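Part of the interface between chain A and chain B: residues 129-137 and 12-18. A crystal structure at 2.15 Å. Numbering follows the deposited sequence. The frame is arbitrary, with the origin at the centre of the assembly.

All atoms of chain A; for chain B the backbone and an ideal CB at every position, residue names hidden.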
# COMPACT_ATOMS: atom_id res chain seq x y z
N LEU A 129 7.90 11.54 18.57
CA LEU A 129 7.94 12.98 18.84
C LEU A 129 6.95 13.39 19.93
O LEU A 129 7.26 14.23 20.78
CB LEU A 129 7.67 13.79 17.57
CG LEU A 129 8.51 13.50 16.32
CD1 LEU A 129 8.05 14.38 15.16
CD2 LEU A 129 10.00 13.69 16.58
N ALA A 130 5.76 12.79 19.91
CA ALA A 130 4.74 13.07 20.92
C ALA A 130 5.23 12.64 22.30
O ALA A 130 4.99 13.33 23.30
CB ALA A 130 3.43 12.38 20.57
N MSE A 131 5.92 11.51 22.35
CA MSE A 131 6.47 10.99 23.60
C MSE A 131 7.61 11.89 24.09
O MSE A 131 7.73 12.14 25.30
CB MSE A 131 6.95 9.56 23.41
CG MSE A 131 7.04 8.76 24.69
SE MSE A 131 7.30 6.86 24.36
CE MSE A 131 9.06 6.91 23.51
N ARG A 132 8.43 12.37 23.16
CA ARG A 132 9.50 13.33 23.46
C ARG A 132 8.92 14.61 24.06
O ARG A 132 9.45 15.14 25.03
CB ARG A 132 10.31 13.64 22.20
CG ARG A 132 11.40 14.71 22.39
CD ARG A 132 11.74 15.40 21.08
NE ARG A 132 10.58 16.08 20.51
CZ ARG A 132 10.49 16.53 19.26
NH1 ARG A 132 11.50 16.39 18.41
NH2 ARG A 132 9.37 17.14 18.86
N ASP A 133 7.84 15.10 23.46
CA ASP A 133 7.22 16.34 23.91
C ASP A 133 6.43 16.15 25.20
O ASP A 133 6.00 17.12 25.81
CB ASP A 133 6.35 16.93 22.81
CG ASP A 133 7.15 17.33 21.58
OD1 ASP A 133 8.39 17.49 21.69
OD2 ASP A 133 6.55 17.49 20.51
N ASN A 134 6.25 14.90 25.60
CA ASN A 134 5.63 14.56 26.87
C ASN A 134 6.68 14.34 27.96
O ASN A 134 6.37 13.89 29.06
CB ASN A 134 4.71 13.34 26.71
CG ASN A 134 3.78 13.14 27.90
OD1 ASN A 134 3.31 14.10 28.52
ND2 ASN A 134 3.50 11.89 28.22
N GLY A 135 7.94 14.66 27.64
CA GLY A 135 9.01 14.66 28.64
C GLY A 135 10.00 13.50 28.62
O GLY A 135 10.87 13.42 29.49
N VAL A 136 9.87 12.60 27.65
CA VAL A 136 10.80 11.48 27.54
C VAL A 136 12.08 11.93 26.82
O VAL A 136 12.01 12.53 25.75
CB VAL A 136 10.16 10.25 26.84
CG1 VAL A 136 11.13 9.08 26.78
CG2 VAL A 136 8.90 9.84 27.57
N ASN A 137 13.23 11.64 27.42
CA ASN A 137 14.52 12.03 26.87
C ASN A 137 14.94 11.14 25.69
O ASN A 137 15.86 10.33 25.79
CB ASN A 137 15.60 12.05 27.97
CG ASN A 137 16.95 12.51 27.46
OD1 ASN A 137 17.05 13.47 26.69
ND2 ASN A 137 18.01 11.82 27.89
N UNK B 12 1.34 5.51 31.46
CA UNK B 12 2.51 5.39 30.59
C UNK B 12 2.82 6.71 29.90
O UNK B 12 1.92 7.54 29.71
CB UNK B 12 2.29 4.29 29.55
N UNK B 13 4.08 6.90 29.53
CA UNK B 13 4.56 8.18 29.00
C UNK B 13 4.09 8.51 27.57
O UNK B 13 4.33 9.61 27.08
CB UNK B 13 6.09 8.18 29.03
N UNK B 14 3.42 7.56 26.92
CA UNK B 14 2.82 7.83 25.60
C UNK B 14 1.38 8.33 25.70
O UNK B 14 0.76 8.66 24.69
CB UNK B 14 2.86 6.56 24.74
N UNK B 15 0.85 8.38 26.92
CA UNK B 15 -0.42 9.06 27.16
C UNK B 15 -0.08 10.52 27.39
O UNK B 15 0.59 10.88 28.36
CB UNK B 15 -1.18 8.46 28.34
N UNK B 16 -0.54 11.38 26.48
CA UNK B 16 -0.18 12.80 26.52
C UNK B 16 -0.89 13.53 27.66
O UNK B 16 -1.94 13.08 28.14
CB UNK B 16 -0.52 13.47 25.19
N UNK B 17 -0.31 14.65 28.10
CA UNK B 17 -0.81 15.39 29.27
C UNK B 17 -2.32 15.64 29.23
O UNK B 17 -3.01 15.45 30.23
CB UNK B 17 -0.08 16.73 29.38
N UNK B 18 -2.82 16.05 28.07
CA UNK B 18 -4.24 16.39 27.92
C UNK B 18 -5.19 15.19 27.86
O UNK B 18 -6.41 15.36 27.90
CB UNK B 18 -4.42 17.22 26.65

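Position 12 has no atom of this stretch of chain A within 5.5 Å of its ideal CB. Its backbone angles, phi -66° and psi 154°, are extended and open to most residues, proline included. Its carbonyl O accepts from the N of position 15 at 3.1 Å, which closes a type I turn. The residue is B:Pro12, and it makes no contact here.

Position 13 faces an apolar site. Its CA-to-CB bond points sideways, yet the ideal CB already lies 3.6 Å from A:Val136 CG2 and 4.5 Å from A:Met131 CG. Little space remains on that side, so a small apolar side chain suits best. The backbone also matters, because its carbonyl O faces the amide of A:Asn134. The residue is B:Ala13. Its CB packs on A:Val136 CG2 at 3.6 Å. A:Asn134 ND2 donates a hydrogen bond to B:Ala13 O at 2.7 Å, nearly straight at 165°. This bond uses only main chain on the chain B side, so it does not select a side chain.

At position 14 the ideal CB sits 4.5 Å from A:Met131 SE, the selenium of a selenomethionine. CA-to-CB points sideways. Chain A offers no charge here, and polar or apolar residues could fit if they turn outward. The residue is B:Asp14, with chi1 in p. Its CB lies 4.4 Å from A:Met131 SE, while the carboxylate leads away and is bonded elsewhere in the structure.

Position 15 points away from chain A, so many side chains are possible; phi -85° and psi 115° accommodate a beta-branched one. It is B:Val15. Its main-chain O lies 3.1 Å from A:Asn134 ND2.

Position 16 points sideways, with its ideal CB 5.1 Å from A:Asn134 CG. The methyl of A:Ala130 lies further off, so a side chain of some length is needed to reach it. Leucine, methionine or isoleucine would be plausible. The residue is B:Leu16, chi1 m and chi2 t. Its end comes nearer than its CB: CD2 packs against A:Ala130 CB at 3.9 Å and lies 4.2 Å from A:Asn134 CB.

Position 17 has its ideal CB 4.4 Å from A:Asn134 OD1, again with a sideways bond. A small or polar residue would fit beside this acceptor. It is B:Ala17. A water bridges the chains, donating to A:Asn134 OD1 at 2.9 Å and accepting from B:Ala17 N at 3.0 Å.

Position 18 is out of reach, so this contact sets no preference. It is B:Asp18.

Chain B, residues 12-18: PADVLAD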
# COMPACT_ATOMS: atom_id res chain seq x y z
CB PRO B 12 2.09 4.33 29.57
CG PRO B 12 0.61 4.35 29.57
CD PRO B 12 0.19 4.74 30.96
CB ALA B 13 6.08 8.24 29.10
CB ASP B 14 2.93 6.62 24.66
CG ASP B 14 2.22 5.38 25.20
OD1 ASP B 14 1.92 5.30 26.42
OD2 ASP B 14 1.97 4.45 24.40
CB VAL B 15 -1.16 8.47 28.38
CG1 VAL B 15 -2.39 9.29 28.73
CG2 VAL B 15 -1.53 7.01 28.12
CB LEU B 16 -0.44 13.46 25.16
CG LEU B 16 0.10 12.72 23.92
CD1 LEU B 16 -0.15 13.50 22.63
CD2 LEU B 16 1.58 12.37 24.05
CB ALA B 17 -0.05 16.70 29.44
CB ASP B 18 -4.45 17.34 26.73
CG ASP B 18 -3.95 16.77 25.42
OD1 ASP B 18 -3.09 15.86 25.43
OD2 ASP B 18 -4.41 17.24 24.36
O HOH W 1 1.99 15.56 26.38
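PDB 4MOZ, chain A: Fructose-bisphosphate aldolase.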